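Local coordinates for peroxide stress regulator PerR, FUR family (Streptococcus pyogenes, PDB 4LMY), which probably regulates peroxide-stress genes by binding DNA as a zinc-containing transcription factor of the Fur family, at residues Met1-Ser5 and Ala111-Asp115; His4-Leu10 and His97-Asn101; His19-Ile25 and Val72-Phe78; Ala33-Met38 and Lys49-Leu54; Glu43-Ala47 and Thr89-Asp93. All coordinates share one frame; numbering follows the deposited sequence.

Interaction 1 of 5, residues Met1-Ser5 and Ala111-Asp115. With ZN (zinc ion), chain E.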
# COMPACT_ATOMS: atom_id res chain seq x y z
N MET B 1 -9.15 3.45 12.72
CA MET B 1 -10.48 3.69 13.28
C MET B 1 -11.57 3.36 12.27
O MET B 1 -11.35 2.63 11.31
CB MET B 1 -10.60 5.13 13.78
CG MET B 1 -10.13 6.17 12.78
SD MET B 1 -9.70 7.73 13.56
CE MET B 1 -8.29 7.23 14.56
N ASP B 2 -12.76 3.91 12.49
CA ASP B 2 -13.89 3.68 11.59
C ASP B 2 -13.70 4.39 10.25
O ASP B 2 -13.06 5.44 10.18
CB ASP B 2 -15.21 4.12 12.24
CG ASP B 2 -15.88 2.99 13.00
OD1 ASP B 2 -15.66 1.81 12.64
OD2 ASP B 2 -16.63 3.29 13.96
N ILE B 3 -14.27 3.81 9.20
CA ILE B 3 -14.18 4.38 7.86
C ILE B 3 -14.90 5.72 7.77
O ILE B 3 -16.05 5.85 8.17
CB ILE B 3 -14.75 3.40 6.81
CG1 ILE B 3 -13.90 2.13 6.76
CG2 ILE B 3 -14.80 4.06 5.44
CD1 ILE B 3 -14.35 1.13 5.72
N HIS B 4 -14.19 6.73 7.26
CA HIS B 4 -14.69 8.09 7.20
C HIS B 4 -13.97 8.86 6.10
O HIS B 4 -13.05 8.34 5.47
CB HIS B 4 -14.46 8.79 8.54
CG HIS B 4 -13.01 8.99 8.87
ND1 HIS B 4 -12.25 8.03 9.50
CD2 HIS B 4 -12.18 10.04 8.66
CE1 HIS B 4 -11.02 8.47 9.66
NE2 HIS B 4 -10.95 9.69 9.16
N SER B 5 -14.37 10.11 5.89
CA SER B 5 -13.73 10.96 4.89
C SER B 5 -13.64 12.41 5.36
O SER B 5 -14.50 12.89 6.10
CB SER B 5 -14.48 10.90 3.56
OG SER B 5 -14.03 11.92 2.68
N ALA B 111 -12.77 10.42 -5.96
CA ALA B 111 -13.28 9.94 -4.69
C ALA B 111 -12.07 9.70 -3.80
O ALA B 111 -10.94 9.64 -4.28
CB ALA B 111 -14.07 8.65 -4.88
N ASP B 112 -12.29 9.59 -2.49
CA ASP B 112 -11.19 9.28 -1.59
C ASP B 112 -11.55 8.11 -0.68
O ASP B 112 -12.72 7.82 -0.45
CB ASP B 112 -10.79 10.50 -0.76
CG ASP B 112 -11.92 11.04 0.09
OD1 ASP B 112 -12.08 10.57 1.23
OD2 ASP B 112 -12.65 11.93 -0.39
N PHE B 113 -10.52 7.42 -0.19
CA PHE B 113 -10.72 6.29 0.70
C PHE B 113 -9.71 6.31 1.85
O PHE B 113 -8.68 6.99 1.77
CB PHE B 113 -10.64 4.96 -0.06
CG PHE B 113 -9.28 4.64 -0.61
CD1 PHE B 113 -8.44 3.76 0.04
CD2 PHE B 113 -8.84 5.23 -1.79
CE1 PHE B 113 -7.18 3.46 -0.46
CE2 PHE B 113 -7.58 4.94 -2.30
CZ PHE B 113 -6.76 4.05 -1.63
N MET B 114 -10.01 5.58 2.91
CA MET B 114 -9.14 5.52 4.07
C MET B 114 -8.11 4.42 3.92
O MET B 114 -8.46 3.26 3.67
CB MET B 114 -9.96 5.26 5.33
CG MET B 114 -9.16 5.37 6.62
SD MET B 114 -10.22 5.26 8.07
CE MET B 114 -10.14 3.51 8.43
N ASP B 115 -6.85 4.77 4.09
CA ASP B 115 -5.76 3.82 3.93
C ASP B 115 -4.94 3.62 5.20
O ASP B 115 -4.63 4.58 5.90
CB ASP B 115 -4.84 4.28 2.80
CG ASP B 115 -3.53 3.52 2.79
OD1 ASP B 115 -2.50 4.11 3.16
OD2 ASP B 115 -3.54 2.33 2.42
ZN ZN E . -8.97 10.61 8.88
O HOH W 1 -11.51 8.60 3.02
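The imidazole of His4 is met obliquely by Met114: SD of Met114 lies 4.3 Å from the centroid of the His4 ring and 48° off the ring normal, with His4 CE1 the nearest ring carbon at 3.7 Å. In the ring plane, His4 ND1 donates to Asp2 O at 2.8 Å, an almost straight bond (174° at the hydrogen). NE2, on the far side of the ring, binds the zinc ion at 2.2 Å, so a bond on each ring nitrogen limits how the ring can turn. Met114 reaches the loop with CG anti to its backbone N (chi1 -172°), then bends at chi3, placing CE 3.2 Å from Met1 O; Ile3 CG1 is only loosely near. The polar end of the contact is a hydrogen bond from Ser5 OG to Asp112 OD1 (2.8 Å) on the syn lone pair. A water donates both to this OD1 and to His4 O, making a second link. Gln128 of the second subunit packs on Ile3 and accepts a hydrogen bond from Met114 N. Residues 1-5 form the loop before helix 12-22 and lie along strand 110-115, outermost in its sheet within this chain, whose inner neighbour is strand 98-104.

Interaction 2 of 5, residues His4-Leu10 and His97-Asn101. With ZN (zinc ion), chain E.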
# COMPACT_ATOMS: atom_id res chain seq x y z
N HIS B 4 -14.19 6.73 7.26
CA HIS B 4 -14.69 8.09 7.20
C HIS B 4 -13.97 8.86 6.10
O HIS B 4 -13.05 8.34 5.47
CB HIS B 4 -14.46 8.79 8.54
CG HIS B 4 -13.01 8.99 8.87
ND1 HIS B 4 -12.25 8.03 9.50
CD2 HIS B 4 -12.18 10.04 8.66
CE1 HIS B 4 -11.02 8.47 9.66
NE2 HIS B 4 -10.95 9.69 9.16
N SER B 5 -14.37 10.11 5.89
CA SER B 5 -13.73 10.96 4.89
C SER B 5 -13.64 12.41 5.36
O SER B 5 -14.50 12.89 6.10
CB SER B 5 -14.48 10.90 3.56
OG SER B 5 -14.03 11.92 2.68
N HIS B 6 -12.60 13.11 4.93
CA HIS B 6 -12.46 14.54 5.20
C HIS B 6 -12.65 15.31 3.90
O HIS B 6 -12.36 16.50 3.83
CB HIS B 6 -11.10 14.85 5.80
CG HIS B 6 -10.72 13.98 6.96
ND1 HIS B 6 -11.11 14.25 8.25
CD2 HIS B 6 -10.00 12.84 7.01
CE1 HIS B 6 -10.63 13.31 9.05
NE2 HIS B 6 -9.96 12.44 8.32
N GLN B 7 -13.14 14.60 2.89
CA GLN B 7 -13.43 15.17 1.57
C GLN B 7 -12.19 15.74 0.87
O GLN B 7 -12.30 16.64 0.04
CB GLN B 7 -14.55 16.21 1.65
CG GLN B 7 -15.93 15.62 1.94
CD GLN B 7 -16.08 15.16 3.38
OE1 GLN B 7 -15.79 15.91 4.31
NE2 GLN B 7 -16.51 13.92 3.57
N GLN B 8 -11.02 15.20 1.20
CA GLN B 8 -9.78 15.53 0.51
C GLN B 8 -8.69 14.53 0.88
O GLN B 8 -8.79 13.84 1.90
CB GLN B 8 -9.32 16.95 0.82
CG GLN B 8 -8.66 17.11 2.18
CD GLN B 8 -8.20 18.54 2.44
OE1 GLN B 8 -8.54 19.14 3.46
NE2 GLN B 8 -7.42 19.09 1.51
N ALA B 9 -7.66 14.45 0.05
CA ALA B 9 -6.53 13.58 0.34
C ALA B 9 -5.68 14.18 1.45
O ALA B 9 -5.44 15.39 1.47
CB ALA B 9 -5.70 13.37 -0.91
N LEU B 10 -5.24 13.33 2.37
CA LEU B 10 -4.40 13.74 3.48
C LEU B 10 -3.40 12.63 3.78
O LEU B 10 -3.80 11.47 3.93
CB LEU B 10 -5.25 13.99 4.73
CG LEU B 10 -6.37 15.03 4.68
CD1 LEU B 10 -7.26 14.91 5.92
CD2 LEU B 10 -5.80 16.44 4.57
N HIS B 97 -3.95 6.35 10.19
CA HIS B 97 -4.34 6.17 8.80
C HIS B 97 -4.09 7.42 7.96
O HIS B 97 -3.66 8.46 8.46
CB HIS B 97 -5.83 5.84 8.74
CG HIS B 97 -6.70 6.96 9.20
ND1 HIS B 97 -7.00 7.17 10.53
CD2 HIS B 97 -7.33 7.95 8.52
CE1 HIS B 97 -7.78 8.23 10.65
NE2 HIS B 97 -7.99 8.72 9.44
N GLN B 98 -4.38 7.31 6.67
CA GLN B 98 -4.34 8.46 5.78
C GLN B 98 -5.52 8.36 4.82
O GLN B 98 -6.29 7.40 4.87
CB GLN B 98 -3.03 8.49 4.98
CG GLN B 98 -2.92 7.37 3.97
CD GLN B 98 -1.76 7.55 3.02
OE1 GLN B 98 -1.36 6.62 2.34
NE2 GLN B 98 -1.23 8.77 2.95
N HIS B 99 -5.66 9.35 3.95
CA HIS B 99 -6.73 9.34 2.97
C HIS B 99 -6.18 9.58 1.58
O HIS B 99 -5.47 10.55 1.34
CB HIS B 99 -7.80 10.37 3.34
CG HIS B 99 -8.40 10.15 4.69
ND1 HIS B 99 -9.59 9.48 4.87
CD2 HIS B 99 -7.95 10.46 5.92
CE1 HIS B 99 -9.86 9.42 6.16
NE2 HIS B 99 -8.88 10.00 6.82
N VAL B 100 -6.53 8.68 0.67
CA VAL B 100 -5.96 8.64 -0.67
C VAL B 100 -7.05 8.85 -1.73
O VAL B 100 -8.15 8.32 -1.61
CB VAL B 100 -5.28 7.28 -0.93
CG1 VAL B 100 -4.66 7.21 -2.32
CG2 VAL B 100 -4.23 7.00 0.15
N ASN B 101 -6.73 9.64 -2.75
CA ASN B 101 -7.68 9.85 -3.85
C ASN B 101 -7.70 8.70 -4.85
O ASN B 101 -6.68 8.07 -5.11
CB ASN B 101 -7.36 11.14 -4.59
CG ASN B 101 -7.82 12.37 -3.84
OD1 ASN B 101 -8.73 12.31 -3.02
ND2 ASN B 101 -7.19 13.51 -4.13
ZN ZN E . -8.97 10.61 8.88
O HOH W 1 -11.51 8.60 3.02
O HOH W 2 -7.62 16.10 -2.43
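Four histidines from these two segments, His4, His6, His97 and His99, converge through NE2 on one zinc ion, and His19 supplies a fifth imidazole. Sharing the metal brings nitrogens together that would not otherwise be neighbours: NE2 of His4 and NE2 of His99 are 3.1 Å apart with no hydrogen bond between them. His6 turns an edge to one face of His99, its CD2 3.1 Å from His99 NE2 and the planes at 87°, while His99 in turn presents its edge to the face of His4 in an offset edge-to-face pair (66°). His4 and His97 approach from opposite directions, and NE2 of His97 lies near the plane of His4 at its edge. The outer nitrogen of His99 is held as well: ND1 donates at 2.8 Å to the water that links His4 O and Asp112, which fits a ring whose NE2 lone pair is given to the metal. His6 ND1 is bonded to Glu22. Beside the site the backbones form a single antiparallel hydrogen-bonded pair, with Leu10 N donating to His99 O (3.0 Å) and His99 N donating to Leu10 O (2.8 Å, nearly straight at 177°). Farther along, Ala9 CB packs on Asn101 ND2 at 3.6 Å. Within the loop, Ser5 OG accepts from Gln7 N in an ST turn. Residues 4-10 thus flank strand 98-104, which pairs on with strand 110-115, while helix 12-22 covers His6 and Leu10 through Glu18.

Interaction 3 of 5, residues His19-Ile25 and Val72-Phe78. With ZN (zinc ion), chain E.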
# COMPACT_ATOMS: atom_id res chain seq x y z
N HIS B 19 -7.75 15.69 12.26
CA HIS B 19 -8.52 15.07 13.34
C HIS B 19 -8.42 15.88 14.63
O HIS B 19 -9.42 16.09 15.32
CB HIS B 19 -8.04 13.64 13.59
CG HIS B 19 -8.58 12.64 12.62
ND1 HIS B 19 -9.60 11.77 12.93
CD2 HIS B 19 -8.23 12.36 11.34
CE1 HIS B 19 -9.86 11.00 11.89
NE2 HIS B 19 -9.04 11.34 10.91
N LEU B 20 -7.22 16.34 14.95
CA LEU B 20 -7.00 17.13 16.16
C LEU B 20 -7.71 18.49 16.09
O LEU B 20 -8.28 18.94 17.09
CB LEU B 20 -5.51 17.32 16.44
CG LEU B 20 -4.73 16.06 16.82
CD1 LEU B 20 -3.31 16.42 17.26
CD2 LEU B 20 -5.45 15.27 17.91
N ARG B 21 -7.66 19.14 14.93
CA ARG B 21 -8.36 20.40 14.72
C ARG B 21 -9.86 20.20 14.91
O ARG B 21 -10.53 21.03 15.53
CB ARG B 21 -8.10 20.96 13.32
CG ARG B 21 -6.73 21.56 13.11
CD ARG B 21 -6.67 22.30 11.78
NE ARG B 21 -5.31 22.37 11.26
CZ ARG B 21 -4.84 21.62 10.27
NH1 ARG B 21 -5.63 20.72 9.68
NH2 ARG B 21 -3.59 21.76 9.87
N GLU B 22 -10.38 19.11 14.35
CA GLU B 22 -11.79 18.77 14.47
C GLU B 22 -12.22 18.69 15.94
O GLU B 22 -13.35 19.02 16.28
CB GLU B 22 -12.09 17.44 13.77
CG GLU B 22 -12.17 17.54 12.26
CD GLU B 22 -12.31 16.18 11.59
OE1 GLU B 22 -12.14 15.15 12.29
OE2 GLU B 22 -12.60 16.14 10.38
N LYS B 23 -11.30 18.27 16.80
CA LYS B 23 -11.58 18.13 18.22
C LYS B 23 -11.16 19.36 19.02
O LYS B 23 -11.22 19.34 20.25
CB LYS B 23 -10.87 16.89 18.78
CG LYS B 23 -11.13 15.61 18.00
CD LYS B 23 -12.60 15.26 17.99
CE LYS B 23 -12.80 13.77 18.22
NZ LYS B 23 -12.29 13.36 19.57
N HIS B 24 -10.75 20.41 18.32
CA HIS B 24 -10.30 21.65 18.94
C HIS B 24 -9.12 21.45 19.89
O HIS B 24 -9.05 22.07 20.95
CB HIS B 24 -11.45 22.35 19.68
CG HIS B 24 -12.65 22.60 18.82
ND1 HIS B 24 -13.77 21.80 18.87
CD2 HIS B 24 -12.91 23.56 17.90
CE1 HIS B 24 -14.67 22.25 18.01
NE2 HIS B 24 -14.17 23.32 17.41
N ILE B 25 -8.19 20.59 19.50
CA ILE B 25 -6.98 20.38 20.28
C ILE B 25 -5.86 21.24 19.71
O ILE B 25 -5.57 21.18 18.52
CB ILE B 25 -6.56 18.90 20.27
CG1 ILE B 25 -7.67 18.03 20.86
CG2 ILE B 25 -5.25 18.71 21.03
CD1 ILE B 25 -7.41 16.55 20.77
N VAL B 72 -2.54 12.19 24.21
CA VAL B 72 -3.47 12.68 23.19
C VAL B 72 -3.49 11.75 21.98
O VAL B 72 -4.56 11.34 21.52
CB VAL B 72 -3.11 14.11 22.74
CG1 VAL B 72 -3.89 14.49 21.50
CG2 VAL B 72 -3.36 15.10 23.87
N LEU B 73 -2.31 11.40 21.48
CA LEU B 73 -2.20 10.55 20.30
C LEU B 73 -2.75 9.14 20.52
O LEU B 73 -3.39 8.58 19.63
CB LEU B 73 -0.75 10.50 19.81
CG LEU B 73 -0.19 11.83 19.32
CD1 LEU B 73 1.21 11.65 18.73
CD2 LEU B 73 -1.12 12.48 18.30
N VAL B 74 -2.50 8.58 21.70
CA VAL B 74 -2.99 7.25 22.03
C VAL B 74 -4.52 7.25 22.12
O VAL B 74 -5.18 6.37 21.58
CB VAL B 74 -2.38 6.71 23.34
CG1 VAL B 74 -3.18 5.54 23.88
CG2 VAL B 74 -0.93 6.31 23.12
N ASP B 75 -5.06 8.25 22.80
CA ASP B 75 -6.51 8.36 22.97
C ASP B 75 -7.23 8.65 21.66
O ASP B 75 -8.29 8.09 21.39
CB ASP B 75 -6.86 9.43 24.01
CG ASP B 75 -6.39 9.07 25.40
OD1 ASP B 75 -5.98 7.91 25.61
OD2 ASP B 75 -6.44 9.94 26.30
N GLU B 76 -6.65 9.51 20.83
CA GLU B 76 -7.26 9.86 19.55
C GLU B 76 -7.05 8.77 18.50
O GLU B 76 -7.55 8.87 17.38
CB GLU B 76 -6.74 11.22 19.04
CG GLU B 76 -7.07 12.39 19.96
CD GLU B 76 -8.57 12.58 20.17
OE1 GLU B 76 -8.96 13.02 21.26
OE2 GLU B 76 -9.35 12.29 19.23
N GLY B 77 -6.30 7.74 18.86
CA GLY B 77 -6.19 6.54 18.05
C GLY B 77 -5.14 6.54 16.95
O GLY B 77 -5.32 5.90 15.92
N PHE B 78 -4.04 7.25 17.17
CA PHE B 78 -2.99 7.33 16.17
C PHE B 78 -1.70 6.63 16.61
O PHE B 78 -0.80 6.40 15.81
CB PHE B 78 -2.71 8.78 15.79
CG PHE B 78 -3.90 9.49 15.21
CD1 PHE B 78 -4.39 9.14 13.96
CD2 PHE B 78 -4.52 10.51 15.91
CE1 PHE B 78 -5.48 9.78 13.43
CE2 PHE B 78 -5.62 11.16 15.37
CZ PHE B 78 -6.10 10.80 14.13
ZN ZN E . -8.97 10.61 8.88
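The ends of two helices meet beside the histidine-rich zinc site: His19, near the C-terminus of helix 12-22, binds the metal through NE2 at 2.2 Å and packs on Phe78, just past helix 63-75. Both helices close with a Schellman motif, at His24 and at Gly77, each with positive phi. The Phe78 ring stands edge-to-face on His19, planes at 80°, with CZ of Phe78 3.4 Å from CG of His19 and above one face of the imidazole, offset to its rim. Farther toward Ile25, Val72 CG1 touches both Leu20 CD2 (4.0 Å) and Ile25 CD1 (4.1 Å). Val72 presents this methyl because CG1 lies opposite the backbone N (chi1 168°). Leu20 CD2 also rests on the aliphatic CG of Glu76 at 3.9 Å. The carboxylate beyond it is met by Lys23, whose chain is bent at three torsions and comes from the opposite direction: NZ of Lys23 bonds to OE2 of Glu76 at 3.1 Å, on the syn lone pair, in a salt bridge at the border of the contact. Phe78 CZ, over one face near CG, probably limits tilting of the His19 ring, consistent with a second-shell role in holding this zinc ligand.

Interaction 4 of 5, residues Ala33-Met38 and Lys49-Leu54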
# COMPACT_ATOMS: atom_id res chain seq x y z
N ALA B 33 6.15 18.26 16.12
CA ALA B 33 7.44 17.57 16.12
C ALA B 33 7.31 16.12 16.57
O ALA B 33 7.93 15.22 15.99
CB ALA B 33 8.43 18.30 17.00
N ILE B 34 6.50 15.88 17.59
CA ILE B 34 6.32 14.54 18.13
C ILE B 34 5.54 13.65 17.15
O ILE B 34 5.87 12.48 16.96
CB ILE B 34 5.67 14.58 19.52
CG1 ILE B 34 6.64 15.21 20.53
CG2 ILE B 34 5.27 13.18 19.97
CD1 ILE B 34 6.04 15.46 21.89
N ILE B 35 4.51 14.21 16.53
CA ILE B 35 3.75 13.50 15.50
C ILE B 35 4.66 13.06 14.36
O ILE B 35 4.67 11.89 13.98
CB ILE B 35 2.60 14.34 14.95
CG1 ILE B 35 1.55 14.59 16.04
CG2 ILE B 35 1.95 13.65 13.75
CD1 ILE B 35 0.59 15.71 15.72
N SER B 36 5.43 14.01 13.82
CA SER B 36 6.34 13.73 12.72
C SER B 36 7.38 12.70 13.12
O SER B 36 7.71 11.79 12.35
CB SER B 36 7.03 15.00 12.24
OG SER B 36 6.10 15.91 11.68
N TYR B 37 7.91 12.85 14.33
CA TYR B 37 8.89 11.91 14.87
C TYR B 37 8.33 10.49 14.88
O TYR B 37 8.99 9.55 14.44
CB TYR B 37 9.31 12.32 16.29
CG TYR B 37 10.27 11.36 16.95
CD1 TYR B 37 9.81 10.28 17.69
CD2 TYR B 37 11.65 11.55 16.84
CE1 TYR B 37 10.69 9.40 18.29
CE2 TYR B 37 12.53 10.67 17.45
CZ TYR B 37 12.05 9.60 18.18
OH TYR B 37 12.92 8.73 18.78
N MET B 38 7.11 10.34 15.40
CA MET B 38 6.47 9.04 15.52
C MET B 38 6.17 8.43 14.15
O MET B 38 6.32 7.22 13.96
CB MET B 38 5.18 9.14 16.34
CG MET B 38 5.41 9.45 17.81
SD MET B 38 6.53 8.27 18.59
CE MET B 38 5.61 6.75 18.39
N LYS B 49 13.10 7.73 24.98
CA LYS B 49 13.77 7.81 23.69
C LYS B 49 13.30 9.02 22.89
O LYS B 49 14.10 9.78 22.36
CB LYS B 49 13.55 6.54 22.88
CG LYS B 49 14.11 6.62 21.46
CD LYS B 49 15.32 5.72 21.28
CE LYS B 49 15.98 5.94 19.93
NZ LYS B 49 16.98 7.04 19.95
N ILE B 50 11.98 9.19 22.82
CA ILE B 50 11.38 10.34 22.16
C ILE B 50 11.92 11.62 22.78
O ILE B 50 12.37 12.53 22.08
CB ILE B 50 9.85 10.34 22.30
CG1 ILE B 50 9.25 9.06 21.70
CG2 ILE B 50 9.26 11.58 21.64
CD1 ILE B 50 7.77 8.89 21.98
N TYR B 51 11.88 11.67 24.11
CA TYR B 51 12.37 12.82 24.86
C TYR B 51 13.84 13.13 24.55
O TYR B 51 14.18 14.28 24.28
CB TYR B 51 12.18 12.57 26.36
CG TYR B 51 12.90 13.56 27.26
CD1 TYR B 51 12.62 14.91 27.19
CD2 TYR B 51 13.84 13.12 28.18
CE1 TYR B 51 13.27 15.82 28.01
CE2 TYR B 51 14.50 14.02 29.01
CZ TYR B 51 14.21 15.36 28.92
OH TYR B 51 14.86 16.26 29.73
N ARG B 52 14.68 12.10 24.57
CA ARG B 52 16.11 12.29 24.32
C ARG B 52 16.41 12.73 22.89
O ARG B 52 17.32 13.53 22.66
CB ARG B 52 16.89 11.02 24.66
CG ARG B 52 17.10 10.80 26.15
CD ARG B 52 18.02 9.62 26.43
NE ARG B 52 17.35 8.33 26.28
CZ ARG B 52 17.44 7.56 25.20
NH1 ARG B 52 18.18 7.93 24.17
NH2 ARG B 52 16.79 6.40 25.16
N ASP B 53 15.66 12.21 21.93
CA ASP B 53 15.90 12.51 20.52
C ASP B 53 15.46 13.92 20.12
O ASP B 53 16.07 14.55 19.26
CB ASP B 53 15.23 11.48 19.61
CG ASP B 53 15.98 10.17 19.57
OD1 ASP B 53 17.13 10.12 20.05
OD2 ASP B 53 15.42 9.18 19.05
N LEU B 54 14.39 14.41 20.75
CA LEU B 54 13.85 15.72 20.41
C LEU B 54 14.42 16.84 21.28
O LEU B 54 14.30 18.02 20.94
CB LEU B 54 12.32 15.71 20.48
CG LEU B 54 11.62 14.91 19.39
CD1 LEU B 54 10.13 14.82 19.65
CD2 LEU B 54 11.89 15.53 18.03
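Lys49 touches Tyr37 through its chain, CG lying 3.6 Å from Tyr37 OH, before bends at chi2 and chi4 carry NZ back to Asp53 of its own helix. The next residue, Ile50, uses its CG1-CD1 arm: CG1 lies 3.7 Å from CE1 of Tyr37, oblique to the ring, and CD1 meets SD of Met38 at 3.7 Å. Asp53 is the polar centre. Its OD2 accepts from Tyr37 OH at 2.6 Å on the anti side, 19° out of the carboxylate plane, and from Lys49 NZ at 2.8 Å on the syn side. Two donors thus hold one oxygen, and the nearby lysine would be expected to favour the charged carboxylate. Leu54 engages both methyls: CD1 lies 3.6 Å from CG1 of Ile34, and CD2 lies 4.2 Å from CD2 of Tyr37. The Tyr37 ring is therefore a knob in a hole made by Lys49, Ile50, Asp53 and Leu54. It reaches across because CG is anti to the backbone N (chi1 178°), which bridges helix segments whose axes pass 11.3 Å apart at 110°. Both belong to the winged-helix DNA-binding domain expected of a Fur-family protein. Helix 63-75 packs on Ile34 and Ile50 through Asn69, Val66 and Leu70, and Met38 reaches Tyr92 and Phe94 of strand 91-94.

Interaction 5 of 5, residues Glu43-Ala47 and Thr89-Asp93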
# COMPACT_ATOMS: atom_id res chain seq x y z
N GLU B 43 11.09 2.26 14.48
CA GLU B 43 11.14 1.38 15.63
C GLU B 43 9.99 1.76 16.54
O GLU B 43 9.10 2.52 16.14
CB GLU B 43 12.48 1.53 16.36
CG GLU B 43 12.98 2.96 16.42
CD GLU B 43 14.28 3.10 17.19
OE1 GLU B 43 15.19 2.26 16.99
OE2 GLU B 43 14.39 4.04 18.01
N HIS B 44 9.99 1.23 17.75
CA HIS B 44 8.92 1.50 18.69
C HIS B 44 9.52 2.14 19.94
O HIS B 44 9.84 1.45 20.91
CB HIS B 44 8.17 0.21 19.03
CG HIS B 44 7.75 -0.57 17.82
ND1 HIS B 44 6.43 -0.71 17.45
CD2 HIS B 44 8.48 -1.23 16.89
CE1 HIS B 44 6.36 -1.44 16.34
NE2 HIS B 44 7.59 -1.77 15.99
N PRO B 45 9.70 3.47 19.90
CA PRO B 45 10.45 4.19 20.94
C PRO B 45 9.69 4.28 22.26
O PRO B 45 8.46 4.32 22.28
CB PRO B 45 10.62 5.58 20.33
CG PRO B 45 9.44 5.75 19.45
CD PRO B 45 9.19 4.38 18.86
N SER B 46 10.45 4.32 23.35
CA SER B 46 9.89 4.60 24.66
C SER B 46 9.69 6.10 24.78
O SER B 46 10.13 6.87 23.92
CB SER B 46 10.86 4.13 25.74
OG SER B 46 12.07 4.86 25.68
N ALA B 47 9.02 6.53 25.84
CA ALA B 47 8.83 7.95 26.10
C ALA B 47 10.18 8.64 26.29
O ALA B 47 10.37 9.77 25.86
CB ALA B 47 7.95 8.16 27.31
N THR B 89 8.79 -1.42 30.40
CA THR B 89 8.82 -0.20 29.60
C THR B 89 7.74 -0.21 28.53
O THR B 89 7.61 -1.18 27.78
CB THR B 89 10.19 0.01 28.93
OG1 THR B 89 11.21 0.13 29.93
CG2 THR B 89 10.19 1.27 28.08
N THR B 90 6.96 0.87 28.46
CA THR B 90 5.97 1.01 27.42
C THR B 90 6.63 1.55 26.16
O THR B 90 7.36 2.54 26.21
CB THR B 90 4.84 1.96 27.84
OG1 THR B 90 4.17 1.43 28.98
CG2 THR B 90 3.83 2.13 26.70
N TYR B 91 6.39 0.88 25.04
CA TYR B 91 6.90 1.34 23.76
C TYR B 91 5.75 1.79 22.88
O TYR B 91 4.64 1.27 22.98
CB TYR B 91 7.72 0.24 23.08
CG TYR B 91 8.90 -0.20 23.91
CD1 TYR B 91 10.06 0.56 23.94
CD2 TYR B 91 8.86 -1.37 24.66
CE1 TYR B 91 11.15 0.17 24.70
CE2 TYR B 91 9.94 -1.77 25.42
CZ TYR B 91 11.08 -0.99 25.44
OH TYR B 91 12.16 -1.38 26.20
N TYR B 92 6.02 2.77 22.02
CA TYR B 92 4.96 3.41 21.25
C TYR B 92 5.19 3.24 19.75
O TYR B 92 6.32 3.22 19.28
CB TYR B 92 4.87 4.89 21.61
CG TYR B 92 4.57 5.14 23.07
CD1 TYR B 92 3.27 5.34 23.50
CD2 TYR B 92 5.58 5.16 24.02
CE1 TYR B 92 2.98 5.56 24.84
CE2 TYR B 92 5.31 5.38 25.36
CZ TYR B 92 4.01 5.58 25.76
OH TYR B 92 3.73 5.80 27.09
N ASP B 93 4.09 3.10 19.01
CA ASP B 93 4.17 2.92 17.57
C ASP B 93 3.07 3.69 16.87
O ASP B 93 1.89 3.56 17.22
CB ASP B 93 4.06 1.44 17.21
CG ASP B 93 4.26 1.18 15.73
OD1 ASP B 93 5.24 1.71 15.17
OD2 ASP B 93 3.43 0.46 15.13
O HOH W 3 8.01 4.64 27.84
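His44 and Asp93 cross at a slant without a hydrogen bond: ND1 of His44 lies 3.2 Å from CB of Asp93, and the imidazole and carboxylate planes are turned 41° apart. Asp93 extends with CG opposite its backbone N (chi1 -175°), while in His44 CG is anti to the carbonyl carbon (chi1 -50°), which brings ND1 and CE1 beside CB and CG of Asp93. The Tyr91 ring lies along the loop: CD1 is 3.2 Å from His44 O, and the edge of the ring faces Ser46 N. The hydroxyl of Tyr91 is bonded away from the contact, to Asp87. Residues 91-94 pair with 79-82 as the two-stranded wing of what is most probably a winged-helix domain, and 43-47 is the loop that leads into helix 47-54. The join between them is one backbone bond, Tyr92 N to Pro45 O at 2.9 Å, supported by a CA-H...O contact from His44 CA to Tyr92 O at 3.2 Å. Pro45 O also lies at the edge of the Tyr92 ring, in its plane, 3.5 Å from CD2 of Tyr92; the adjoining CE2 lies 4.3 Å from Ala47 CB. Ser46 is the N-cap of the helix: its OG accepts from Lys49 N, while CB packs on the CG2 methyl of Thr89 at 3.8 Å. Ala47 N donates to a water that in turn donates to Thr90 O.

In the fold
From the N terminus, the opening loop closes the two longest spans: interaction 1 joins it to strand 110-115 and interaction 2 to the neighbouring strand 98-104. They share His4 and Ser5 and meet at one zinc ion. Interactions 3, 4 and 5 all lie within both spans. Interaction 3 brings the ends of helices 12-22 and 63-75 together and adds His19 to that site. Interaction 4 falls inside interaction 3 and joins helices 29-40 and 47-54. Interaction 5 runs from the loop before helix 47-54 to strand 91-94, so it crosses both 3 and 4. Interactions 4 and 5 touch through Met38, Ile50 and Pro45, with centres about 11 Å apart, opposite the metal-site contacts 1 and 2 across the chain's centre.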